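Local atomic coordinates of protein 1d10 (Caenorhabditis elegans, PDB entry 1T9F), a protein that is of unknown function but folds as a beta-trefoil of MIR repeats, as in SDF2-like proteins, and is probably made with a signal peptide for the secretory pathway. Residues Y10-F15 against N50-I55; Q54-L59 against R76-T81. All blocks are in the same frame, centred on the assembly; numbering follows the deposited sequence.

How the interactions relate
Interactions 1 and 2 flank the same strand, 53-57, which pairs antiparallel with strand 12-17 in interaction 1 and with strand 74-79 in interaction 2, three consecutive strands of the six-stranded barrel. Both are largely buried. Gln-54 and Ile-55 serve both: Ile-55 lies on the inward side with Leu-13, Phe-15 and Leu-77, and Gln-54 on the partly exposed outer side with Val-12 and Lys-78. Side-chain chemistry differs: to the backbone pairing, interaction 1 adds an aromatic pair and a hydrogen bond from a side-chain amide to a backbone carbonyl, interaction 2 an arginine gripping a proline carbonyl beside a phenylalanine ring. Phe-15 packs on Leu-77, and Asn-50 is probably hydrogen-bonded to Thr-81 and His-79, tying the two together.

Interaction 1: Y10-F15 against N50-I55; sequences YSVLKF and NSHWQI
Leu-13 and Trp-53 exchange both backbone hydrogen bonds of an antiparallel pair, Leu-13 N to Trp-53 O and Trp-53 N to Leu-13 O, each 3.0 Å. Ile-55 N continues the pairing to Ser-11 O, and beyond the strand Tyr-10 N reaches Ile-55 O at 2.7 Å with a bent N-H...O angle of 131°, from above the carbonyl plane. Gln-54 adds a side-chain bond: with CG anti to the backbone N (chi1 -179°) and the chain extended, NE2 donates almost straight to Tyr-10 O at 3.0 Å, the acceptor lying in the amide plane. An alanine here would remove the amide and the CG that lies against Tyr-10 O, and would probably loosen the segment at Tyr-10 that leads into strand 12-17. On the other side of the sheet Phe-15 directs its ring edge toward the face of the Trp-53 pyrrole ring, an offset edge-to-face pair with centroids 5.8 Å apart and planes at 87°. Leu-13 CD2 meets Ile-55 CD1 at 4.0 Å on that same side. Strands 12-17 and 53-57 are neighbours in the six-stranded barrel of the beta-trefoil, and this pair joins the two ends of the first MIR repeat. Near its far end Lys-14 runs alongside His-52, CE 3.4 Å from His-52 NE2, while its ammonium forms a salt bridge with Asp-47. A water bridges Phe-15 N and Ser-51 O. Further out, Trp-53 NE1 is hydrogen-bonded to Leu-24 O, which helps to set the rotation of the indole, and Ser-11 OG is hydrogen-bonded to Thr-8 O.

Interaction 2: Q54-L59 against R76-T81; sequences QIFPAL and RLKHLT
Arg-76 starts with CG anti to its carbonyl carbon (chi1 -84°) and bends at chi3 (-64°), which turns the guanidinium toward Pro-57. There NE and NH2 grip Pro-57 O side-on, at 2.9 Å from NE and 3.2 Å from NH2, with the oxygen in the guanidinium plane. The NE bond also lies in the carbonyl plane, whereas NH2 comes from above it. Leu-59 CA sits 3.6 Å above the guanidinium plane, offset toward its rim, and Phe-56 CD2 lies over the opposite face, the Phe-56 ring turned 83° from that plane. With both faces and one edge met in this way, the group probably has little freedom to rotate, and its NH1 has a further partner in Ser-111 OG. Lys-78, CG anti to the backbone N and the chain extended, runs past the same ring and brings CD to 3.5 Å from Phe-56 CE1. Beneath these side chains strands 53-57 and 74-79 form a regular antiparallel pairing of the trefoil barrel, passing from the first MIR repeat to the next: Gln-54 and Lys-78 bond through both backbone N-H groups, as do Phe-56 and Arg-76. Between them, the non-hydrogen-bonded pair Ile-55 and Leu-77 points to the other side, side chains side by side, with Leu-77 CD2 3.9 Å from Ile-55 CG1. At the outer side a water donates to Gln-54 OE1 at 2.6 Å and accepts a longer bond from Lys-78 NZ, whose charge is met by a salt bridge to Glu-108. Leu-80 CD2 packs against Gln-54 CB, and Phe-85 meets the Phe-56 ring edge-to-face.

Interaction 1: Y10-F15 against N50-I55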
ATOM      1  N   TYR A  10      11.972  -5.666  -5.267  1.00 18.10           N
ATOM      2  CA  TYR A  10      12.194  -6.619  -4.180  1.00 22.23           C
ATOM      3  C   TYR A  10      12.789  -5.986  -2.928  1.00 23.58           C
ATOM      4  O   TYR A  10      13.173  -6.687  -1.991  1.00 22.74           O
ATOM      5  CB  TYR A  10      13.061  -7.797  -4.638  1.00 24.02           C
ATOM      6  CG  TYR A  10      12.347  -8.682  -5.628  1.00 19.27           C
ATOM      7  CD1 TYR A  10      11.110  -9.246  -5.318  1.00 19.92           C
ATOM      8  CD2 TYR A  10      12.885  -8.925  -6.887  1.00 21.97           C
ATOM      9  CE1 TYR A  10      10.425 -10.025  -6.243  1.00 29.97           C
ATOM     10  CE2 TYR A  10      12.213  -9.699  -7.817  1.00 27.20           C
ATOM     11  CZ  TYR A  10      10.985 -10.247  -7.492  1.00 27.70           C
ATOM     12  OH  TYR A  10      10.325 -11.012  -8.421  1.00 36.46           O
ATOM     13  N   SER A  11      12.881  -4.662  -2.906  1.00 23.89           N
ATOM     14  CA  SER A  11      13.394  -3.999  -1.717  1.00 20.88           C
ATOM     15  C   SER A  11      12.276  -4.118  -0.677  1.00 26.23           C
ATOM     16  O   SER A  11      11.114  -4.317  -1.033  1.00 20.15           O
ATOM     17  CB  SER A  11      13.706  -2.529  -2.014  1.00 32.39           C
ATOM     18  OG  SER A  11      12.565  -1.856  -2.510  1.00 34.78           O
ATOM     19  N   VAL A  12      12.626  -4.025   0.602  1.00 20.82           N
ATOM     20  CA  VAL A  12      11.642  -4.115   1.677  1.00 20.03           C
ATOM     21  C   VAL A  12      11.659  -2.787   2.402  1.00 22.76           C
ATOM     22  O   VAL A  12      12.722  -2.319   2.810  1.00 19.69           O
ATOM     23  CB  VAL A  12      11.994  -5.215   2.697  1.00 18.30           C
ATOM     24  CG1 VAL A  12      10.998  -5.197   3.838  1.00 16.03           C
ATOM     25  CG2 VAL A  12      11.982  -6.569   2.028  1.00 17.26           C
ATOM     26  N   LEU A  13      10.492  -2.183   2.577  1.00 19.71           N
ATOM     27  CA  LEU A  13      10.434  -0.890   3.241  1.00 25.12           C
ATOM     28  C   LEU A  13       9.086  -0.577   3.873  1.00 18.61           C
ATOM     29  O   LEU A  13       8.155  -1.377   3.800  1.00 17.80           O
ATOM     30  CB  LEU A  13      10.817   0.194   2.230  1.00 38.48           C
ATOM     31  CG  LEU A  13      10.293  -0.067   0.818  1.00 38.83           C
ATOM     32  CD1 LEU A  13       8.814   0.180   0.796  1.00 39.95           C
ATOM     33  CD2 LEU A  13      10.994   0.817  -0.194  1.00 44.74           C
ATOM     34  N   LYS A  14       9.006   0.585   4.512  1.00 14.81           N
ATOM     35  CA  LYS A  14       7.785   1.047   5.158  1.00 18.14           C
ATOM     36  C   LYS A  14       7.194   2.181   4.334  1.00 16.97           C
ATOM     37  O   LYS A  14       7.930   2.977   3.751  1.00 20.25           O
ATOM     38  CB  LYS A  14       8.087   1.573   6.564  1.00 17.22           C
ATOM     39  CG  LYS A  14       8.702   0.563   7.508  1.00 26.26           C
ATOM     40  CD  LYS A  14       9.371   1.284   8.672  1.00 33.27           C
ATOM     41  CE  LYS A  14      10.097   0.320   9.585  1.00 51.37           C
ATOM     42  NZ  LYS A  14      11.130   1.027  10.406  1.00 62.26           N
ATOM     43  N   PHE A  15       5.867   2.246   4.285  1.00 18.51           N
ATOM     44  CA  PHE A  15       5.162   3.296   3.564  1.00 17.35           C
ATOM     45  C   PHE A  15       4.534   4.211   4.605  1.00 25.06           C
ATOM     46  O   PHE A  15       3.608   3.815   5.315  1.00 20.95           O
ATOM     47  CB  PHE A  15       4.076   2.706   2.659  1.00 16.74           C
ATOM     48  CG  PHE A  15       4.621   1.981   1.455  1.00 22.57           C
ATOM     49  CD1 PHE A  15       5.170   0.709   1.580  1.00 31.37           C
ATOM     50  CD2 PHE A  15       4.639   2.596   0.210  1.00 30.93           C
ATOM     51  CE1 PHE A  15       5.733   0.066   0.485  1.00 29.22           C
ATOM     52  CE2 PHE A  15       5.201   1.964  -0.896  1.00 27.96           C
ATOM     53  CZ  PHE A  15       5.750   0.698  -0.757  1.00 27.78           C
ATOM     54  N   ASN A  50       5.238  -5.884  11.250  1.00 15.02           N
ATOM     55  CA  ASN A  50       4.002  -5.982  10.491  1.00 19.43           C
ATOM     56  C   ASN A  50       3.783  -4.747   9.611  1.00 18.39           C
ATOM     57  O   ASN A  50       2.761  -4.650   8.937  1.00 15.94           O
ATOM     58  CB  ASN A  50       2.797  -6.167  11.426  1.00 16.04           C
ATOM     59  CG  ASN A  50       2.802  -7.523  12.125  1.00 22.48           C
ATOM     60  OD1 ASN A  50       2.827  -8.568  11.476  1.00 24.04           O
ATOM     61  ND2 ASN A  50       2.791  -7.507  13.450  1.00 25.64           N
ATOM     62  N   SER A  51       4.734  -3.812   9.625  1.00 10.93           N
ATOM     63  CA  SER A  51       4.623  -2.605   8.805  1.00 16.19           C
ATOM     64  C   SER A  51       5.568  -2.672   7.617  1.00 21.33           C
ATOM     65  O   SER A  51       5.731  -1.686   6.886  1.00 17.16           O
ATOM     66  CB  SER A  51       4.945  -1.345   9.620  1.00 22.74           C
ATOM     67  OG  SER A  51       3.977  -1.132  10.635  1.00 20.35           O
ATOM     68  N   HIS A  52       6.210  -3.824   7.436  1.00 15.32           N
ATOM     69  CA  HIS A  52       7.132  -3.988   6.321  1.00 15.60           C
ATOM     70  C   HIS A  52       6.466  -4.613   5.113  1.00 17.97           C
ATOM     71  O   HIS A  52       5.708  -5.588   5.239  1.00 15.73           O
ATOM     72  CB  HIS A  52       8.338  -4.825   6.740  1.00 20.63           C
ATOM     73  CG  HIS A  52       9.268  -4.092   7.652  1.00 29.15           C
ATOM     74  ND1 HIS A  52       9.000  -3.906   8.989  1.00 34.25           N
ATOM     75  CD2 HIS A  52      10.413  -3.417   7.399  1.00 34.44           C
ATOM     76  CE1 HIS A  52       9.939  -3.144   9.521  1.00 32.66           C
ATOM     77  NE2 HIS A  52      10.808  -2.831   8.577  1.00 36.38           N
ATOM     78  N   TRP A  53       6.756  -4.031   3.950  1.00 12.16           N
ATOM     79  CA  TRP A  53       6.209  -4.488   2.681  1.00 11.86           C
ATOM     80  C   TRP A  53       7.320  -4.686   1.664  1.00 14.14           C
ATOM     81  O   TRP A  53       8.319  -3.967   1.670  1.00 21.98           O
ATOM     82  CB  TRP A  53       5.221  -3.463   2.126  1.00 17.14           C
ATOM     83  CG  TRP A  53       4.093  -3.159   3.032  1.00 10.73           C
ATOM     84  CD1 TRP A  53       4.108  -2.327   4.114  1.00 11.99           C
ATOM     85  CD2 TRP A  53       2.772  -3.688   2.945  1.00  6.42           C
ATOM     86  NE1 TRP A  53       2.868  -2.306   4.709  1.00 13.45           N
ATOM     87  CE2 TRP A  53       2.030  -3.133   4.009  1.00  9.57           C
ATOM     88  CE3 TRP A  53       2.137  -4.582   2.065  1.00 15.25           C
ATOM     89  CZ2 TRP A  53       0.683  -3.437   4.220  1.00 12.29           C
ATOM     90  CZ3 TRP A  53       0.799  -4.886   2.273  1.00 10.32           C
ATOM     91  CH2 TRP A  53       0.085  -4.312   3.344  1.00 12.75           C
ATOM     92  N   GLN A  54       7.143  -5.654   0.776  1.00 17.71           N
ATOM     93  CA  GLN A  54       8.144  -5.907  -0.243  1.00 14.84           C
ATOM     94  C   GLN A  54       7.615  -5.576  -1.622  1.00 12.80           C
ATOM     95  O   GLN A  54       6.539  -6.024  -2.021  1.00 14.15           O
ATOM     96  CB  GLN A  54       8.594  -7.367  -0.204  1.00 17.45           C
ATOM     97  CG  GLN A  54       9.670  -7.686  -1.231  1.00 13.96           C
ATOM     98  CD  GLN A  54      10.312  -9.028  -0.970  1.00 24.58           C
ATOM     99  OE1 GLN A  54       9.641  -9.971  -0.562  1.00 19.66           O
ATOM    100  NE2 GLN A  54      11.616  -9.123  -1.213  1.00 26.83           N
ATOM    101  N   ILE A  55       8.379  -4.781  -2.351  1.00 15.05           N
ATOM    102  CA  ILE A  55       7.995  -4.388  -3.695  1.00 13.28           C
ATOM    103  C   ILE A  55       8.218  -5.526  -4.680  1.00 16.62           C
ATOM    104  O   ILE A  55       9.322  -6.065  -4.778  1.00 18.18           O
ATOM    105  CB  ILE A  55       8.796  -3.159  -4.154  1.00 20.34           C
ATOM    106  CG1 ILE A  55       8.531  -1.996  -3.193  1.00 16.93           C
ATOM    107  CG2 ILE A  55       8.398  -2.778  -5.576  1.00 25.84           C
ATOM    108  CD1 ILE A  55       9.382  -0.809  -3.447  1.00 26.87           C
TER
HETATM  109  O   HOH W   1       4.796   0.749   6.257  1.00 14.10           O

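Interaction 2: Q54-L59 against R76-T81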
ATOM      1  N   GLN A  54       7.143  -5.654   0.776  1.00 17.71           N
ATOM      2  CA  GLN A  54       8.144  -5.907  -0.243  1.00 14.84           C
ATOM      3  C   GLN A  54       7.615  -5.576  -1.622  1.00 12.80           C
ATOM      4  O   GLN A  54       6.539  -6.024  -2.021  1.00 14.15           O
ATOM      5  CB  GLN A  54       8.594  -7.367  -0.204  1.00 17.45           C
ATOM      6  CG  GLN A  54       9.670  -7.686  -1.231  1.00 13.96           C
ATOM      7  CD  GLN A  54      10.312  -9.028  -0.970  1.00 24.58           C
ATOM      8  OE1 GLN A  54       9.641  -9.971  -0.562  1.00 19.66           O
ATOM      9  NE2 GLN A  54      11.616  -9.123  -1.213  1.00 26.83           N
ATOM     10  N   ILE A  55       8.379  -4.781  -2.351  1.00 15.05           N
ATOM     11  CA  ILE A  55       7.995  -4.388  -3.695  1.00 13.28           C
ATOM     12  C   ILE A  55       8.218  -5.526  -4.680  1.00 16.62           C
ATOM     13  O   ILE A  55       9.322  -6.065  -4.778  1.00 18.18           O
ATOM     14  CB  ILE A  55       8.796  -3.159  -4.154  1.00 20.34           C
ATOM     15  CG1 ILE A  55       8.531  -1.996  -3.193  1.00 16.93           C
ATOM     16  CG2 ILE A  55       8.398  -2.778  -5.576  1.00 25.84           C
ATOM     17  CD1 ILE A  55       9.382  -0.809  -3.447  1.00 26.87           C
ATOM     18  N   PHE A  56       7.149  -5.888  -5.391  1.00 18.79           N
ATOM     19  CA  PHE A  56       7.177  -6.945  -6.400  1.00 17.95           C
ATOM     20  C   PHE A  56       6.843  -6.360  -7.770  1.00 22.55           C
ATOM     21  O   PHE A  56       6.167  -5.336  -7.862  1.00 16.92           O
ATOM     22  CB  PHE A  56       6.128  -8.019  -6.090  1.00 18.01           C
ATOM     23  CG  PHE A  56       6.648  -9.167  -5.273  1.00 19.86           C
ATOM     24  CD1 PHE A  56       7.089  -8.974  -3.973  1.00 17.42           C
ATOM     25  CD2 PHE A  56       6.687 -10.449  -5.810  1.00 28.23           C
ATOM     26  CE1 PHE A  56       7.561 -10.043  -3.212  1.00 22.82           C
ATOM     27  CE2 PHE A  56       7.160 -11.531  -5.055  1.00 28.46           C
ATOM     28  CZ  PHE A  56       7.595 -11.323  -3.755  1.00 23.30           C
ATOM     29  N   PRO A  57       7.311  -7.004  -8.854  1.00 25.91           N
ATOM     30  CA  PRO A  57       6.987  -6.468 -10.181  1.00 24.76           C
ATOM     31  C   PRO A  57       5.494  -6.699 -10.381  1.00 19.25           C
ATOM     32  O   PRO A  57       4.888  -7.473  -9.635  1.00 20.25           O
ATOM     33  CB  PRO A  57       7.850  -7.315 -11.116  1.00 25.61           C
ATOM     34  CG  PRO A  57       7.923  -8.637 -10.395  1.00 25.49           C
ATOM     35  CD  PRO A  57       8.146  -8.216  -8.958  1.00 23.57           C
ATOM     36  N   ALA A  58       4.897  -6.026 -11.362  1.00 16.75           N
ATOM     37  CA  ALA A  58       3.468  -6.174 -11.631  1.00 23.14           C
ATOM     38  C   ALA A  58       3.122  -7.638 -11.903  1.00 21.34           C
ATOM     39  O   ALA A  58       4.001  -8.428 -12.248  1.00 19.00           O
ATOM     40  CB  ALA A  58       3.071  -5.306 -12.819  1.00 19.46           C
ATOM     41  N   LEU A  59       1.848  -7.993 -11.751  1.00 19.96           N
ATOM     42  CA  LEU A  59       1.411  -9.377 -11.965  1.00 28.31           C
ATOM     43  C   LEU A  59       1.944 -10.002 -13.246  1.00 32.85           C
ATOM     44  O   LEU A  59       2.436 -11.132 -13.233  1.00 35.59           O
ATOM     45  CB  LEU A  59      -0.116  -9.483 -11.971  1.00 23.94           C
ATOM     46  CG  LEU A  59      -0.633 -10.906 -12.240  1.00 28.15           C
ATOM     47  CD1 LEU A  59      -0.248 -11.815 -11.084  1.00 34.86           C
ATOM     48  CD2 LEU A  59      -2.143 -10.894 -12.414  1.00 37.55           C
ATOM     49  N   ARG A  76       3.407  -4.535  -7.164  1.00 17.95           N
ATOM     50  CA  ARG A  76       2.582  -5.269  -6.229  1.00 15.08           C
ATOM     51  C   ARG A  76       3.317  -5.094  -4.905  1.00 13.78           C
ATOM     52  O   ARG A  76       4.542  -4.959  -4.887  1.00 17.71           O
ATOM     53  CB  ARG A  76       2.496  -6.749  -6.614  1.00 16.03           C
ATOM     54  CG  ARG A  76       1.433  -7.058  -7.675  1.00 17.90           C
ATOM     55  CD  ARG A  76       1.372  -8.552  -7.967  1.00 18.32           C
ATOM     56  NE  ARG A  76       2.631  -9.009  -8.538  1.00 18.88           N
ATOM     57  CZ  ARG A  76       3.036 -10.274  -8.572  1.00 23.43           C
ATOM     58  NH1 ARG A  76       2.276 -11.233  -8.063  1.00 19.98           N
ATOM     59  NH2 ARG A  76       4.217 -10.575  -9.103  1.00 14.71           N
ATOM     60  N   LEU A  77       2.580  -5.068  -3.801  1.00 15.59           N
ATOM     61  CA  LEU A  77       3.201  -4.898  -2.498  1.00 15.09           C
ATOM     62  C   LEU A  77       2.860  -6.085  -1.609  1.00 12.27           C
ATOM     63  O   LEU A  77       1.700  -6.308  -1.264  1.00 13.79           O
ATOM     64  CB  LEU A  77       2.726  -3.594  -1.842  1.00 20.55           C
ATOM     65  CG  LEU A  77       3.292  -2.292  -2.422  1.00 25.97           C
ATOM     66  CD1 LEU A  77       2.633  -1.086  -1.750  1.00 23.11           C
ATOM     67  CD2 LEU A  77       4.809  -2.255  -2.204  1.00 18.62           C
ATOM     68  N   LYS A  78       3.889  -6.840  -1.246  1.00 15.43           N
ATOM     69  CA  LYS A  78       3.723  -8.017  -0.404  1.00 13.62           C
ATOM     70  C   LYS A  78       3.908  -7.715   1.085  1.00 13.33           C
ATOM     71  O   LYS A  78       4.916  -7.130   1.486  1.00 16.33           O
ATOM     72  CB  LYS A  78       4.732  -9.083  -0.832  1.00 13.69           C
ATOM     73  CG  LYS A  78       4.526 -10.435  -0.157  1.00 20.49           C
ATOM     74  CD  LYS A  78       5.579 -11.418  -0.618  1.00 23.55           C
ATOM     75  CE  LYS A  78       5.326 -12.806  -0.066  1.00 33.61           C
ATOM     76  NZ  LYS A  78       6.390 -13.729  -0.516  1.00 29.81           N
ATOM     77  N   HIS A  79       2.927  -8.089   1.897  1.00 10.64           N
ATOM     78  CA  HIS A  79       3.030  -7.887   3.334  1.00 15.52           C
ATOM     79  C   HIS A  79       3.901  -9.045   3.820  1.00 21.16           C
ATOM     80  O   HIS A  79       3.490 -10.208   3.764  1.00 18.88           O
ATOM     81  CB  HIS A  79       1.650  -7.926   3.980  1.00 14.29           C
ATOM     82  CG  HIS A  79       1.674  -7.671   5.451  1.00 22.33           C
ATOM     83  ND1 HIS A  79       1.245  -8.601   6.373  1.00 17.69           N
ATOM     84  CD2 HIS A  79       2.073  -6.587   6.162  1.00 15.86           C
ATOM     85  CE1 HIS A  79       1.373  -8.099   7.591  1.00 24.14           C
ATOM     86  NE2 HIS A  79       1.875  -6.879   7.490  1.00 18.82           N
ATOM     87  N   LEU A  80       5.104  -8.720   4.282  1.00 18.40           N
ATOM     88  CA  LEU A  80       6.068  -9.731   4.700  1.00 22.07           C
ATOM     89  C   LEU A  80       5.643 -10.776   5.712  1.00 27.89           C
ATOM     90  O   LEU A  80       5.851 -11.965   5.485  1.00 28.20           O
ATOM     91  CB  LEU A  80       7.355  -9.066   5.196  1.00 27.86           C
ATOM     92  CG  LEU A  80       8.352  -8.593   4.136  1.00 37.42           C
ATOM     93  CD1 LEU A  80       9.660  -8.228   4.819  1.00 39.90           C
ATOM     94  CD2 LEU A  80       8.589  -9.693   3.107  1.00 39.14           C
ATOM     95  N   THR A  81       5.041 -10.355   6.815  1.00 24.68           N
ATOM     96  CA  THR A  81       4.656 -11.309   7.845  1.00 33.21           C
ATOM     97  C   THR A  81       3.487 -12.236   7.528  1.00 36.80           C
ATOM     98  O   THR A  81       3.359 -13.284   8.160  1.00 36.81           O
ATOM     99  CB  THR A  81       4.370 -10.597   9.179  1.00 27.30           C
ATOM    100  OG1 THR A  81       3.264  -9.706   9.020  1.00 22.45           O
ATOM    101  CG2 THR A  81       5.595  -9.799   9.620  1.00 17.20           C
TER
HETATM  102  O   HOH W   2       9.324 -12.568  -0.500  1.00 29.43           O